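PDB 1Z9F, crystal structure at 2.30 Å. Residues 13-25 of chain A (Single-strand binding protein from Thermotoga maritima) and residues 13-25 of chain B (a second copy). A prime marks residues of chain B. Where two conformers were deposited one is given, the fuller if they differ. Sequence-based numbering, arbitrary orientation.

Chain A 13-25: MSFFNKIILIGRL
Chain B 13-25: MSFFNKIILIGRL

Two copies of one strand pair antiparallel over residues 16-22 across an exact two-fold axis into a two-stranded ladder, illustrating how identical chains can associate by backbone pairing reinforced by side-chain contacts. The strands run at 166°, with phi/psi near -130/130 for Lys18-Ile22, -163/142 for Phe16, -151/108 for Asn17, -156/172 for Gly23 and -85/151 for Arg24. The axis passes between Ile19 CA and Ile19′ CA, 4.5 Å apart. Register follows: Lys18 faces Ile20′, Asn17 Leu21′ and Phe16 Ile22′, each pair repeated by symmetry.

Alternate residues carry the hydrogen bonds. Ile20′ N donates to Lys18 O and Lys18 N to Ile20′ O, both at 2.9 Å; farther out, Ile22′ N reaches Phe16 O at 2.9 Å, while Phe16 N to Ile22′ O stretches to 3.2 Å. Intervening pairs bring CA-H groups toward carbonyls, as with Ile19′ CA and Lys18 O at 3.4 Å.

Phe16 (t, 66°), Lys18 (t, p, t, t; its end leading away), Ile20 and Ile22 (both m, t) share one face. Apolar packing there puts Phe16 CB 3.7 Å from Ile22′ CB and Phe16 CE2 3.8 Å from Ile20′ CG2. On the other, buried face, Ile19 (t, t) CD1 packs 4.2 Å from Ile19′ CD1, also apolar; Leu21 (m, t) CD2 makes van der Waals contact with Asn17′ (t, -28°) CG at 3.9 Å, the amide hydrogen-bonding elsewhere in the structure. Beyond the ladder, Phe15 (m, -86°) sets its ring edge against Gly23′, Phe15 CD1 to Gly23′ CA 3.9 Å.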

# COMPACT_ATOMS: atom_id res chain seq x y z
N MET A 13 13.24 -0.63 15.39
CA MET A 13 12.07 -1.54 15.31
C MET A 13 12.41 -2.82 14.52
O MET A 13 12.26 -3.92 15.06
CB MET A 13 10.86 -0.84 14.67
CG MET A 13 9.53 -1.56 14.83
SD MET A 13 8.16 -0.54 14.20
CE MET A 13 7.57 0.16 15.76
N SER A 14 12.84 -2.65 13.26
CA SER A 14 13.24 -3.73 12.32
C SER A 14 12.19 -4.02 11.24
O SER A 14 12.18 -5.07 10.60
CB SER A 14 13.62 -5.03 13.04
OG SER A 14 14.30 -5.92 12.17
N PHE A 15 11.31 -3.05 11.02
CA PHE A 15 10.18 -3.16 10.12
C PHE A 15 10.01 -1.80 9.44
O PHE A 15 10.61 -0.83 9.88
CB PHE A 15 8.93 -3.54 10.90
CG PHE A 15 9.01 -4.91 11.52
CD1 PHE A 15 8.65 -6.04 10.79
CD2 PHE A 15 9.45 -5.08 12.83
CE1 PHE A 15 8.73 -7.32 11.35
CE2 PHE A 15 9.53 -6.37 13.41
CZ PHE A 15 9.17 -7.49 12.66
N PHE A 16 9.21 -1.74 8.39
CA PHE A 16 9.08 -0.52 7.61
C PHE A 16 7.85 -0.58 6.76
O PHE A 16 7.51 -1.61 6.24
CB PHE A 16 10.32 -0.32 6.74
CG PHE A 16 10.37 1.01 6.03
CD1 PHE A 16 10.50 2.18 6.75
CD2 PHE A 16 10.28 1.10 4.65
CE1 PHE A 16 10.55 3.41 6.14
CE2 PHE A 16 10.33 2.33 4.02
CZ PHE A 16 10.46 3.50 4.79
N ASN A 17 7.17 0.53 6.62
CA ASN A 17 5.92 0.54 5.87
C ASN A 17 5.77 1.92 5.28
O ASN A 17 5.53 2.85 6.00
CB ASN A 17 4.77 0.20 6.82
CG ASN A 17 3.42 0.30 6.18
OD1 ASN A 17 3.21 1.06 5.23
ND2 ASN A 17 2.46 -0.46 6.72
N LYS A 18 5.93 2.05 3.97
CA LYS A 18 5.88 3.33 3.35
C LYS A 18 5.13 3.24 2.06
O LYS A 18 5.45 2.40 1.20
CB LYS A 18 7.31 3.75 3.06
CG LYS A 18 7.51 5.15 2.63
CD LYS A 18 6.78 6.00 3.45
CE LYS A 18 7.24 7.39 3.48
NZ LYS A 18 6.43 8.08 4.56
N ILE A 19 4.14 4.12 1.89
CA ILE A 19 3.46 4.18 0.61
C ILE A 19 3.44 5.63 0.08
O ILE A 19 3.22 6.55 0.82
CB ILE A 19 2.04 3.50 0.63
CG1 ILE A 19 1.52 3.37 -0.81
CG2 ILE A 19 1.04 4.26 1.49
CD1 ILE A 19 0.38 2.48 -0.95
N ILE A 20 3.73 5.78 -1.21
CA ILE A 20 3.71 7.06 -1.90
C ILE A 20 2.87 6.88 -3.14
O ILE A 20 3.17 6.04 -3.99
CB ILE A 20 5.10 7.51 -2.30
CG1 ILE A 20 6.00 7.55 -1.07
CG2 ILE A 20 5.03 8.84 -3.04
CD1 ILE A 20 7.45 7.73 -1.38
N LEU A 21 1.82 7.69 -3.23
CA LEU A 21 0.83 7.60 -4.30
C LEU A 21 0.68 8.99 -4.86
O LEU A 21 0.83 9.95 -4.12
CB LEU A 21 -0.53 7.15 -3.75
CG LEU A 21 -0.51 5.81 -2.99
CD1 LEU A 21 -1.74 5.61 -2.22
CD2 LEU A 21 -0.25 4.66 -3.95
N ILE A 22 0.48 9.09 -6.17
CA ILE A 22 0.04 10.33 -6.81
C ILE A 22 -1.22 10.01 -7.61
O ILE A 22 -1.18 9.20 -8.54
CB ILE A 22 1.09 10.93 -7.73
CG1 ILE A 22 2.29 11.41 -6.93
CG2 ILE A 22 0.52 12.10 -8.50
CD1 ILE A 22 3.44 11.90 -7.77
N GLY A 23 -2.34 10.63 -7.23
CA GLY A 23 -3.61 10.41 -7.90
C GLY A 23 -4.57 11.56 -7.74
O GLY A 23 -4.31 12.51 -7.00
N ARG A 24 -5.69 11.48 -8.47
CA ARG A 24 -6.74 12.50 -8.39
C ARG A 24 -7.65 12.14 -7.22
O ARG A 24 -7.77 10.97 -6.87
CB ARG A 24 -7.61 12.56 -9.67
CG ARG A 24 -6.99 12.17 -11.03
CD ARG A 24 -5.83 13.06 -11.53
NE ARG A 24 -6.09 14.50 -11.45
CZ ARG A 24 -5.64 15.41 -12.32
NH1 ARG A 24 -5.94 16.69 -12.12
NH2 ARG A 24 -4.91 15.07 -13.38
N LEU A 25 -8.27 13.15 -6.60
CA LEU A 25 -9.36 12.92 -5.65
C LEU A 25 -10.60 12.66 -6.48
O LEU A 25 -10.96 13.49 -7.31
CB LEU A 25 -9.63 14.13 -4.75
CG LEU A 25 -9.01 14.15 -3.36
CD1 LEU A 25 -7.56 14.62 -3.43
CD2 LEU A 25 -9.83 15.04 -2.41
N MET B 13 2.98 9.88 -17.49
CA MET B 13 1.66 9.36 -17.09
C MET B 13 0.88 10.39 -16.25
O MET B 13 -0.23 10.78 -16.62
CB MET B 13 1.78 8.05 -16.31
CG MET B 13 0.48 7.27 -16.13
SD MET B 13 0.80 5.65 -15.36
CE MET B 13 0.80 4.61 -16.84
N SER B 14 1.48 10.81 -15.12
CA SER B 14 0.94 11.82 -14.16
C SER B 14 0.40 11.19 -12.87
O SER B 14 -0.38 11.80 -12.14
CB SER B 14 -0.12 12.73 -14.79
OG SER B 14 -0.37 13.86 -13.98
N PHE B 15 0.83 9.96 -12.60
CA PHE B 15 0.36 9.16 -11.49
C PHE B 15 1.55 8.39 -10.94
O PHE B 15 2.59 8.35 -11.59
CB PHE B 15 -0.74 8.21 -11.96
CG PHE B 15 -1.98 8.92 -12.43
CD1 PHE B 15 -2.98 9.28 -11.52
CD2 PHE B 15 -2.16 9.24 -13.78
CE1 PHE B 15 -4.13 9.94 -11.94
CE2 PHE B 15 -3.32 9.91 -14.21
CZ PHE B 15 -4.31 10.26 -13.29
N PHE B 16 1.42 7.79 -9.76
CA PHE B 16 2.54 7.15 -9.12
C PHE B 16 2.05 6.23 -8.04
O PHE B 16 1.11 6.52 -7.36
CB PHE B 16 3.49 8.19 -8.53
CG PHE B 16 4.78 7.62 -8.00
CD1 PHE B 16 5.70 7.05 -8.85
CD2 PHE B 16 5.08 7.65 -6.65
CE1 PHE B 16 6.89 6.53 -8.40
CE2 PHE B 16 6.27 7.13 -6.17
CZ PHE B 16 7.18 6.55 -7.08
N ASN B 17 2.69 5.09 -7.90
CA ASN B 17 2.23 4.10 -6.93
C ASN B 17 3.44 3.33 -6.48
O ASN B 17 3.97 2.57 -7.23
CB ASN B 17 1.19 3.20 -7.59
CG ASN B 17 0.74 2.07 -6.72
OD1 ASN B 17 1.46 1.60 -5.84
ND2 ASN B 17 -0.49 1.59 -6.98
N LYS B 18 3.88 3.54 -5.24
CA LYS B 18 5.07 2.91 -4.77
C LYS B 18 4.87 2.46 -3.36
O LYS B 18 4.48 3.26 -2.49
CB LYS B 18 6.17 3.94 -4.81
CG LYS B 18 7.55 3.43 -4.58
CD LYS B 18 7.76 2.28 -5.34
CE LYS B 18 9.16 1.95 -5.60
NZ LYS B 18 9.14 0.79 -6.58
N ILE B 19 5.16 1.19 -3.10
CA ILE B 19 5.13 0.71 -1.72
C ILE B 19 6.46 0.01 -1.37
O ILE B 19 6.99 -0.73 -2.14
CB ILE B 19 3.85 -0.14 -1.39
CG1 ILE B 19 3.76 -0.36 0.12
CG2 ILE B 19 3.84 -1.47 -2.12
CD1 ILE B 19 2.48 -0.85 0.58
N ILE B 20 6.98 0.32 -0.18
CA ILE B 20 8.18 -0.28 0.35
C ILE B 20 7.86 -0.76 1.75
O ILE B 20 7.46 0.02 2.61
CB ILE B 20 9.33 0.72 0.43
CG1 ILE B 20 9.56 1.32 -0.95
CG2 ILE B 20 10.56 0.05 1.02
CD1 ILE B 20 10.49 2.49 -0.95
N LEU B 21 8.05 -2.06 1.95
CA LEU B 21 7.69 -2.74 3.20
C LEU B 21 8.91 -3.52 3.61
O LEU B 21 9.66 -3.97 2.76
CB LEU B 21 6.54 -3.72 2.97
CG LEU B 21 5.27 -3.10 2.38
CD1 LEU B 21 4.34 -4.13 1.88
CD2 LEU B 21 4.60 -2.19 3.38
N ILE B 22 9.15 -3.60 4.92
CA ILE B 22 10.11 -4.54 5.49
C ILE B 22 9.38 -5.36 6.56
O ILE B 22 8.89 -4.81 7.54
CB ILE B 22 11.32 -3.85 6.12
CG1 ILE B 22 12.16 -3.18 5.05
CG2 ILE B 22 12.18 -4.86 6.85
CD1 ILE B 22 13.30 -2.36 5.60
N GLY B 23 9.28 -6.68 6.33
CA GLY B 23 8.60 -7.56 7.25
C GLY B 23 9.08 -8.99 7.16
O GLY B 23 9.86 -9.34 6.28
N ARG B 24 8.60 -9.82 8.09
CA ARG B 24 8.93 -11.25 8.11
C ARG B 24 7.96 -11.96 7.18
O ARG B 24 6.83 -11.50 6.99
CB ARG B 24 8.81 -11.88 9.52
CG ARG B 24 9.05 -11.00 10.76
CD ARG B 24 10.46 -10.42 10.93
NE ARG B 24 11.54 -11.39 10.74
CZ ARG B 24 12.71 -11.39 11.40
NH1 ARG B 24 13.61 -12.31 11.13
NH2 ARG B 24 12.98 -10.47 12.33
N LEU B 25 8.39 -13.08 6.59
CA LEU B 25 7.48 -13.99 5.89
C LEU B 25 6.81 -14.82 6.97
O LEU B 25 7.50 -15.46 7.76
CB LEU B 25 8.20 -14.94 4.94
CG LEU B 25 8.25 -14.58 3.46
CD1 LEU B 25 9.38 -13.59 3.19
CD2 LEU B 25 8.42 -15.84 2.59